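Local coordinates for D-galactonate dehydratase family member SEN1436 (Salmonella enterica subsp. enterica serovar Enteritidis, PDB 3TW9), which dehydrates D-gluconate to 2-dehydro-3-deoxy-D-gluconate with low activity in vitro, using one magnesium ion per subunit, and probably plays no significant part in gluconate breakdown in vivo, at residues Ile320-Val324 against Ser325-Gly329; Ala64-Thr67 against Gln68-Phe71; Ala115-Gly118 against Val119-Leu123; Leu336-Tyr339 against Ser340-Asn343. All blocks are in the same frame, centred on the assembly; numbering follows the deposited sequence. Where two conformers were deposited one is given.

Interaction 1 of 4, residues Ile320-Val324 against Ser325-Gly329; sequences IRCHV and STIGG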
loop_
_atom_site.group_PDB
_atom_site.type_symbol
_atom_site.label_atom_id
_atom_site.label_comp_id
_atom_site.label_asym_id
_atom_site.label_seq_id
_atom_site.Cartn_x
_atom_site.Cartn_y
_atom_site.Cartn_z
ATOM N N ILE C 320 3.795 -3.035 14.086
ATOM C CA ILE C 320 2.329 -2.808 14.159
ATOM C C ILE C 320 1.575 -4.132 14.473
ATOM O O ILE C 320 1.836 -5.138 13.841
ATOM C CB ILE C 320 1.818 -2.045 12.888
ATOM C CG1 ILE C 320 0.348 -1.576 13.008
ATOM C CG2 ILE C 320 2.102 -2.754 11.572
ATOM C CD1 ILE C 320 0.118 -0.543 14.110
ATOM N N ARG C 321 0.670 -4.081 15.448
ATOM C CA ARG C 321 0.096 -5.276 16.095
ATOM C C ARG C 321 -1.383 -5.453 15.841
ATOM O O ARG C 321 -2.027 -6.184 16.576
ATOM C CB ARG C 321 0.323 -5.184 17.619
ATOM C CG ARG C 321 1.805 -5.295 18.093
ATOM C CD ARG C 321 2.224 -6.763 18.166
ATOM N NE ARG C 321 1.468 -7.493 19.185
ATOM C CZ ARG C 321 0.976 -8.741 19.086
ATOM N NH1 ARG C 321 1.079 -9.466 17.966
ATOM N NH2 ARG C 321 0.357 -9.262 20.147
ATOM N N CYS C 322 -1.941 -4.796 14.824
ATOM C CA CYS C 322 -3.417 -4.791 14.692
ATOM C C CYS C 322 -3.975 -6.192 14.522
ATOM O O CYS C 322 -3.323 -7.101 13.974
ATOM C CB CYS C 322 -3.884 -3.905 13.538
ATOM S SG CYS C 322 -3.343 -2.185 13.772
ATOM N N HIS C 323 -5.161 -6.340 15.070
ATOM C CA HIS C 323 -6.002 -7.500 14.856
ATOM C C HIS C 323 -6.673 -7.249 13.509
ATOM O O HIS C 323 -7.498 -6.339 13.387
ATOM C CB HIS C 323 -6.994 -7.596 16.061
ATOM C CG HIS C 323 -7.717 -8.904 16.159
ATOM N ND1 HIS C 323 -7.428 -9.827 17.139
ATOM C CD2 HIS C 323 -8.733 -9.432 15.436
ATOM C CE1 HIS C 323 -8.229 -10.872 17.011
ATOM N NE2 HIS C 323 -9.029 -10.662 15.982
ATOM N N VAL C 324 -6.300 -8.035 12.488
ATOM C CA VAL C 324 -6.672 -7.753 11.086
ATOM C C VAL C 324 -8.175 -7.543 10.851
ATOM O O VAL C 324 -8.594 -6.560 10.147
ATOM C CB VAL C 324 -6.088 -8.809 10.106
ATOM C CG1 VAL C 324 -6.636 -8.608 8.692
ATOM C CG2 VAL C 324 -4.555 -8.706 10.101
ATOM N N SER C 325 -8.984 -8.427 11.446
ATOM C CA SER C 325 -10.429 -8.279 11.279
ATOM C C SER C 325 -10.963 -7.008 11.943
ATOM O O SER C 325 -11.949 -6.432 11.479
ATOM C CB SER C 325 -11.206 -9.493 11.775
ATOM O OG SER C 325 -11.061 -9.649 13.183
ATOM N N THR C 326 -10.281 -6.577 12.998
ATOM C CA THR C 326 -10.704 -5.446 13.825
ATOM C C THR C 326 -10.306 -4.062 13.198
ATOM O O THR C 326 -10.770 -3.032 13.648
ATOM C CB THR C 326 -10.259 -5.694 15.303
ATOM O OG1 THR C 326 -10.779 -6.977 15.719
ATOM C CG2 THR C 326 -10.804 -4.646 16.252
ATOM N N ILE C 327 -9.481 -4.081 12.154
ATOM C CA ILE C 327 -9.257 -2.893 11.310
ATOM C C ILE C 327 -9.948 -3.034 9.945
ATOM O O ILE C 327 -9.763 -2.206 9.065
ATOM C CB ILE C 327 -7.749 -2.534 11.161
ATOM C CG1 ILE C 327 -6.954 -3.685 10.517
ATOM C CG2 ILE C 327 -7.173 -2.147 12.532
ATOM C CD1 ILE C 327 -5.549 -3.312 10.096
ATOM N N GLY C 328 -10.755 -4.091 9.787
ATOM C CA GLY C 328 -11.605 -4.201 8.611
ATOM C C GLY C 328 -11.183 -5.128 7.491
ATOM O O GLY C 328 -11.706 -5.011 6.398
ATOM N N GLY C 329 -10.250 -6.046 7.748
ATOM C CA GLY C 329 -9.918 -7.016 6.699
ATOM C C GLY C 329 -8.552 -6.913 6.064
ATOM O O GLY C 329 -7.703 -6.106 6.482
HETATM O O HOH W 1 -10.144 -12.127 13.759
#
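The imidazole of H323 has the hydroxyl of S325 at its edge, in the ring plane, with S325 OG 3.2 Å from H323 CD2. T326 OG1 is equally close to CD2 but approaches obliquely, neither over a face nor at the edge. With CG anti to the backbone N (chi1 -167°), the H323 ring swings beside its own carbonyl carbon, toward these two hydroxyls. A water bridges the two residues, 2.9 Å from H323 NE2 and 2.7 Å from S325 OG. The other ring nitrogen, ND1, is hydrogen-bonded to ND1 of the substrate-binding H350, and T326 OG1 bonds to N114 OD1. The backbone folds into a tight turn after H323. T326 N bonds to H323 O at 2.8 Å with a bent N-H...O angle of 130°, the donor standing well above the carbonyl plane. G329 N reaches V324 O more directly, at 3.0 Å and 163°. G328 and G329 take positive phi, a backbone shape that suits glycine. On the apolar side I327 CG2 rests 3.9 Å from C322 CB. R321, a substrate-binding residue, forms salt bridges with E274 and E377. Both imidazole nitrogens of H323 thus have polar partners, and the water and H350 together probably fix the ring's rotation beside the substrate site.

Interaction 2 of 4, residues Ala64-Thr67 against Gln68-Phe71; sequences ATFT and QRIF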
loop_
_atom_site.group_PDB
_atom_site.type_symbol
_atom_site.label_atom_id
_atom_site.label_comp_id
_atom_site.label_asym_id
_atom_site.label_seq_id
_atom_site.Cartn_x
_atom_site.Cartn_y
_atom_site.Cartn_z
ATOM N N ALA C 64 -14.715 -12.532 11.201
ATOM C CA ALA C 64 -15.349 -11.388 11.862
ATOM C C ALA C 64 -15.260 -11.476 13.372
ATOM O O ALA C 64 -16.151 -10.994 14.081
ATOM C CB ALA C 64 -16.844 -11.265 11.400
ATOM N N THR C 65 -14.191 -12.094 13.884
ATOM C CA THR C 65 -14.109 -12.406 15.294
ATOM C C THR C 65 -13.631 -11.233 16.161
ATOM O O THR C 65 -12.412 -10.980 16.269
ATOM C CB THR C 65 -13.246 -13.680 15.504
ATOM O OG1 THR C 65 -13.754 -14.736 14.649
ATOM C CG2 THR C 65 -13.230 -14.131 16.968
ATOM N N PHE C 66 -14.613 -10.508 16.703
ATOM C CA PHE C 66 -14.470 -9.705 17.911
ATOM C C PHE C 66 -15.238 -10.533 18.936
ATOM O O PHE C 66 -16.454 -10.404 19.079
ATOM C CB PHE C 66 -15.089 -8.309 17.670
ATOM C CG PHE C 66 -15.209 -7.422 18.892
ATOM C CD1 PHE C 66 -14.516 -7.669 20.075
ATOM C CD2 PHE C 66 -16.007 -6.280 18.822
ATOM C CE1 PHE C 66 -14.630 -6.828 21.173
ATOM C CE2 PHE C 66 -16.123 -5.416 19.923
ATOM C CZ PHE C 66 -15.439 -5.699 21.105
ATOM N N THR C 67 -14.503 -11.378 19.658
ATOM C CA THR C 67 -15.128 -12.417 20.500
ATOM C C THR C 67 -16.069 -11.877 21.592
ATOM O O THR C 67 -17.165 -12.427 21.804
ATOM C CB THR C 67 -14.070 -13.394 21.104
ATOM O OG1 THR C 67 -14.724 -14.560 21.616
ATOM C CG2 THR C 67 -13.296 -12.764 22.259
ATOM N N GLN C 68 -15.671 -10.773 22.233
ATOM C CA GLN C 68 -16.450 -10.208 23.345
ATOM C C GLN C 68 -17.784 -9.592 22.906
ATOM O O GLN C 68 -18.636 -9.315 23.754
ATOM C CB GLN C 68 -15.629 -9.202 24.134
ATOM C CG GLN C 68 -14.373 -9.783 24.797
ATOM C CD GLN C 68 -13.129 -9.725 23.911
ATOM O OE1 GLN C 68 -13.209 -9.474 22.723
ATOM N NE2 GLN C 68 -11.971 -9.985 24.510
ATOM N N ARG C 69 -17.961 -9.375 21.604
ATOM C CA ARG C 69 -19.204 -8.767 21.101
ATOM C C ARG C 69 -19.761 -9.544 19.924
ATOM O O ARG C 69 -20.447 -8.995 19.066
ATOM C CB ARG C 69 -19.029 -7.264 20.792
ATOM C CG ARG C 69 -18.773 -6.377 22.019
ATOM C CD ARG C 69 -19.976 -6.236 22.951
ATOM N NE ARG C 69 -19.719 -5.344 24.085
ATOM C CZ ARG C 69 -19.092 -5.679 25.220
ATOM N NH1 ARG C 69 -18.666 -6.919 25.424
ATOM N NH2 ARG C 69 -18.913 -4.770 26.180
ATOM N N ILE C 70 -19.500 -10.857 19.917
ATOM C CA ILE C 70 -19.829 -11.690 18.785
ATOM C C ILE C 70 -21.267 -11.591 18.276
ATOM O O ILE C 70 -21.472 -11.584 17.078
ATOM C CB ILE C 70 -19.400 -13.188 19.022
ATOM C CG1 ILE C 70 -18.848 -13.799 17.735
ATOM C CG2 ILE C 70 -20.546 -14.042 19.582
ATOM C CD1 ILE C 70 -17.494 -13.272 17.333
ATOM N N PHE C 71 -22.252 -11.472 19.187
ATOM C CA PHE C 71 -23.663 -11.433 18.767
ATOM C C PHE C 71 -24.009 -10.109 18.105
ATOM O O PHE C 71 -24.806 -10.078 17.183
ATOM C CB PHE C 71 -24.626 -11.738 19.929
ATOM C CG PHE C 71 -24.470 -13.112 20.497
ATOM C CD1 PHE C 71 -24.675 -14.230 19.690
ATOM C CD2 PHE C 71 -24.184 -13.293 21.839
ATOM C CE1 PHE C 71 -24.554 -15.524 20.211
ATOM C CE2 PHE C 71 -24.066 -14.578 22.373
ATOM C CZ PHE C 71 -24.246 -15.690 21.555
#
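F66 carries its ring with CG anti to the backbone N (chi1 171°), which lays it alongside R69, whose CG stands beside its own backbone N before the chain bends at chi2. The two side chains run side by side in the same direction. R69 CB sits over one ring face, 3.9 Å from the F66 centroid and 24° off the normal, a CH-pi contact displaced toward the rim; R69 CG follows at 3.5 Å from F66 CE2. Q68 meets the ring differently, crossing F66 at about a right angle and setting OE1 at the ring edge, 3.4 Å from F66 CE1. The same OE1 lies 3.3 Å from the methyl T67 CG2, so the amide oxygen is packed between methyl and ring. The amide nitrogen of Q68, a substrate-binding residue, bonds to a glycerol that probably came from the crystallisation liquor. R69 NH1 turns back to Q68 O at 2.9 Å, with the acceptor in the guanidinium plane. The backbone bond from R69 N to F66 O (3.1 Å, 155°) closes the turn, while I70 N to T67 O is weak. R69 is the N-cap of helix 70-85, and the turn connects that helix to strand 59-63. T65 OG1 and T67 OG1 bond to backbone atoms of A47 and D45, at strand 46-53 and the loop before it, and the F66 ring packs on helix 110-131.

Interaction 3 of 4, residues Ala115-Gly118 against Val119-Leu123; sequences ALSG and VDMAL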
loop_
_atom_site.group_PDB
_atom_site.type_symbol
_atom_site.label_atom_id
_atom_site.label_comp_id
_atom_site.label_asym_id
_atom_site.label_seq_id
_atom_site.Cartn_x
_atom_site.Cartn_y
_atom_site.Cartn_z
ATOM N N ALA C 115 -17.502 -6.606 11.018
ATOM C CA ALA C 115 -18.523 -6.839 9.976
ATOM C C ALA C 115 -17.972 -6.654 8.576
ATOM O O ALA C 115 -18.249 -7.468 7.703
ATOM C CB ALA C 115 -19.737 -5.923 10.193
ATOM N N LEU C 116 -17.157 -5.609 8.356
ATOM C CA LEU C 116 -16.521 -5.376 7.057
ATOM C C LEU C 116 -15.475 -6.439 6.698
ATOM O O LEU C 116 -15.380 -6.873 5.529
ATOM C CB LEU C 116 -15.813 -4.021 7.050
ATOM C CG LEU C 116 -16.640 -2.786 6.827
ATOM C CD1 LEU C 116 -15.914 -1.673 7.522
ATOM C CD2 LEU C 116 -16.774 -2.531 5.328
ATOM N N SER C 117 -14.696 -6.833 7.704
ATOM C CA SER C 117 -13.630 -7.829 7.538
ATOM C C SER C 117 -14.179 -9.185 7.119
ATOM O O SER C 117 -13.593 -9.841 6.275
ATOM C CB SER C 117 -12.895 -8.012 8.831
ATOM O OG SER C 117 -11.952 -9.064 8.689
ATOM N N GLY C 118 -15.297 -9.604 7.710
ATOM C CA GLY C 118 -15.888 -10.887 7.301
ATOM C C GLY C 118 -16.126 -10.914 5.805
ATOM O O GLY C 118 -15.756 -11.870 5.111
ATOM N N VAL C 119 -16.715 -9.845 5.302
ATOM C CA VAL C 119 -16.976 -9.665 3.905
ATOM C C VAL C 119 -15.697 -9.525 3.076
ATOM O O VAL C 119 -15.525 -10.228 2.089
ATOM C CB VAL C 119 -17.892 -8.415 3.714
ATOM C CG1 VAL C 119 -18.022 -8.035 2.259
ATOM C CG2 VAL C 119 -19.267 -8.641 4.372
ATOM N N ASP C 120 -14.793 -8.623 3.488
ATOM C CA ASP C 120 -13.585 -8.342 2.724
ATOM C C ASP C 120 -12.725 -9.592 2.528
ATOM O O ASP C 120 -12.280 -9.891 1.403
ATOM C CB ASP C 120 -12.774 -7.237 3.417
ATOM C CG ASP C 120 -11.553 -6.841 2.636
ATOM O OD1 ASP C 120 -11.706 -6.145 1.623
ATOM O OD2 ASP C 120 -10.446 -7.275 3.030
ATOM N N MET C 121 -12.491 -10.305 3.619
ATOM C CA MET C 121 -11.684 -11.531 3.583
ATOM C C MET C 121 -12.349 -12.586 2.681
ATOM O O MET C 121 -11.667 -13.222 1.873
ATOM C CB MET C 121 -11.476 -12.110 4.979
ATOM C CG MET C 121 -10.596 -11.324 5.908
ATOM S SD MET C 121 -10.158 -12.396 7.259
ATOM C CE MET C 121 -9.369 -11.213 8.341
ATOM N N ALA C 122 -13.671 -12.749 2.804
ATOM C CA ALA C 122 -14.415 -13.701 1.943
ATOM C C ALA C 122 -14.255 -13.355 0.483
ATOM O O ALA C 122 -14.065 -14.225 -0.338
ATOM C CB ALA C 122 -15.884 -13.731 2.314
ATOM N N LEU C 123 -14.297 -12.062 0.156
ATOM C CA LEU C 123 -14.119 -11.635 -1.237
ATOM C C LEU C 123 -12.713 -11.922 -1.766
ATOM O O LEU C 123 -12.561 -12.330 -2.921
ATOM C CB LEU C 123 -14.440 -10.144 -1.417
ATOM C CG LEU C 123 -15.886 -9.749 -1.102
ATOM C CD1 LEU C 123 -16.084 -8.250 -1.254
ATOM C CD2 LEU C 123 -16.895 -10.480 -1.990
#
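Two and a half turns within helix 110-131, in the N-terminal capping domain of this enolase-superfamily enzyme, bring S117 against M121. The methyl M121 CE lies 3.4 Å from S117 OG. M121 starts with CG beside its backbone N (chi1 -69°) and is extended beyond, so its chain runs past the serine: CG touches S117 O at 3.4 Å, and CE meets the hydroxyl. That hydroxyl has its polar partner in C63 O. Three i-to-i+4 bonds hold these turns. D120 N reaches L116 O at 2.8 Å with the donor in the carbonyl plane, M121 N reaches S117 O at 2.9 Å and 167°, and A122 N reaches G118 O at 3.2 Å and 155°. V119 CG2 packs against A115 O at 3.7 Å; this buried carbonyl oxygen has no polar partner in the model. D120 OD1 bonds to T331 OG1 at the start of helix 330-342. This part of the helix is enclosed on several sides: A115 and V119 pack on helix 70-85, L116 and D120 on helix 93-101, V119 and A122 on I51 of strand 46-53, while S117 and M121 touch S325 and V324 of the barrel loop before helix 330-342.

Interaction 4 of 4, residues Leu336-Tyr339 against Ser340-Asn343; sequences LAVY and SELN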
loop_
_atom_site.group_PDB
_atom_site.type_symbol
_atom_site.label_atom_id
_atom_site.label_comp_id
_atom_site.label_asym_id
_atom_site.label_seq_id
_atom_site.Cartn_x
_atom_site.Cartn_y
_atom_site.Cartn_z
ATOM N N LEU C 336 -2.007 -0.887 5.389
ATOM C CA LEU C 336 -1.276 -0.537 6.591
ATOM C C LEU C 336 0.130 -1.171 6.560
ATOM O O LEU C 336 1.106 -0.536 6.933
ATOM C CB LEU C 336 -2.072 -1.010 7.808
ATOM C CG LEU C 336 -1.435 -0.971 9.201
ATOM C CD1 LEU C 336 -0.851 0.409 9.513
ATOM C CD2 LEU C 336 -2.528 -1.320 10.189
ATOM N N ALA C 337 0.214 -2.419 6.106
ATOM C CA ALA C 337 1.505 -3.121 5.957
ATOM C C ALA C 337 2.430 -2.331 5.023
ATOM O O ALA C 337 3.599 -2.123 5.320
ATOM C CB ALA C 337 1.273 -4.525 5.389
ATOM N N VAL C 338 1.873 -1.870 3.909
ATOM C CA VAL C 338 2.592 -1.020 2.943
ATOM C C VAL C 338 2.977 0.346 3.535
ATOM O O VAL C 338 4.111 0.800 3.365
ATOM C CB VAL C 338 1.759 -0.836 1.623
ATOM C CG1 VAL C 338 2.321 0.303 0.774
ATOM C CG2 VAL C 338 1.694 -2.147 0.821
ATOM N N TYR C 339 2.060 0.984 4.268
ATOM C CA TYR C 339 2.356 2.296 4.882
ATOM C C TYR C 339 3.512 2.099 5.892
ATOM O O TYR C 339 4.457 2.856 5.917
ATOM C CB TYR C 339 1.093 2.869 5.576
ATOM C CG TYR C 339 1.163 4.379 5.783
ATOM C CD1 TYR C 339 0.694 5.229 4.812
ATOM C CD2 TYR C 339 1.707 4.932 6.947
ATOM C CE1 TYR C 339 0.775 6.607 4.957
ATOM C CE2 TYR C 339 1.781 6.326 7.122
ATOM C CZ TYR C 339 1.295 7.151 6.106
ATOM O OH TYR C 339 1.356 8.532 6.193
ATOM N N SER C 340 3.445 1.010 6.646
ATOM C CA SER C 340 4.518 0.589 7.553
ATOM C C SER C 340 5.856 0.339 6.830
ATOM O O SER C 340 6.915 0.849 7.270
ATOM C CB SER C 340 4.035 -0.623 8.351
ATOM O OG SER C 340 2.959 -0.214 9.186
ATOM N N GLU C 341 5.807 -0.348 5.691
ATOM C CA GLU C 341 7.015 -0.693 4.899
ATOM C C GLU C 341 7.855 0.519 4.508
ATOM O O GLU C 341 9.092 0.516 4.667
ATOM C CB GLU C 341 6.596 -1.436 3.624
ATOM C CG GLU C 341 7.748 -1.934 2.784
ATOM C CD GLU C 341 7.292 -2.473 1.457
ATOM O OE1 GLU C 341 6.082 -2.781 1.314
ATOM O OE2 GLU C 341 8.145 -2.559 0.546
ATOM N N LEU C 342 7.171 1.558 4.018
ATOM C CA LEU C 342 7.852 2.756 3.545
ATOM C C LEU C 342 8.458 3.537 4.708
ATOM O O LEU C 342 9.390 4.313 4.506
ATOM C CB LEU C 342 6.920 3.627 2.693
ATOM C CG LEU C 342 6.638 2.903 1.369
ATOM C CD1 LEU C 342 5.468 3.516 0.584
ATOM C CD2 LEU C 342 7.898 2.820 0.520
ATOM N N ASN C 343 7.924 3.303 5.911
ATOM C CA ASN C 343 8.477 3.871 7.154
ATOM C C ASN C 343 9.415 2.928 7.898
ATOM O O ASN C 343 9.801 3.221 9.007
ATOM C CB ASN C 343 7.329 4.312 8.067
ATOM C CG ASN C 343 6.732 5.625 7.610
ATOM O OD1 ASN C 343 7.388 6.650 7.736
ATOM N ND2 ASN C 343 5.520 5.594 7.023
#
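Y339 and N343 lie side by side and point the same way, ring and amide planes 40° apart, with N343 ND2 placed obliquely 3.8 Å from Y339 CE2. The same nitrogen bonds to Y339 O at 3.1 Å, from above the carbonyl plane. N343 N adds a weak bond to Y339 O, so side chain and main chain of one residue converge on the carbonyl. One turn earlier S340 does the same to L336 O: its N bonds at 2.8 Å and 166°, its OG at 2.9 Å, and the two donors come from opposite faces of the carbonyl plane. S340 OG is beside its backbone N (chi1 -65°), which folds the hydroxyl back along the helix. Y339 OH bonds to D313 and to N343 of the second subunit, and the Y339 ring stacks on Y339 of that subunit. E341 makes a salt bridge with K335, and N343 OD1 a bond with K309, both of the second subunit. S340 OG bonds back one turn, as serines within helices commonly do, while N343 ND2 takes up Y339 O at the C-terminal end of helix 330-342, the beta-alpha-beta helix between strands 319-320 and 346-347 of the enolase superfamily's modified TIM barrel, (beta/alpha)7beta.

How the interactions relate
All four contacts are local, so they follow in series along the chain, and none nests within or crosses another. Interaction 2 comes first, closing the turn from strand 59-63 into helix 70-85, and interaction 3 lies within a helix later in the same N-terminal domain; the two touch through A64 and G118. Interaction 1 closes the loop from strand 319-320 into helix 330-342, whose last two turns hold interaction 4. The loop is the hub: H323 and S325 pack on T65 O, S325 and G329 on S117, and I320, C322 and I327 on L336 or S340. It thereby ties the capping domain to the barrel, whereas interaction 4, about 28 Å from interaction 2 between centres, faces the second subunit.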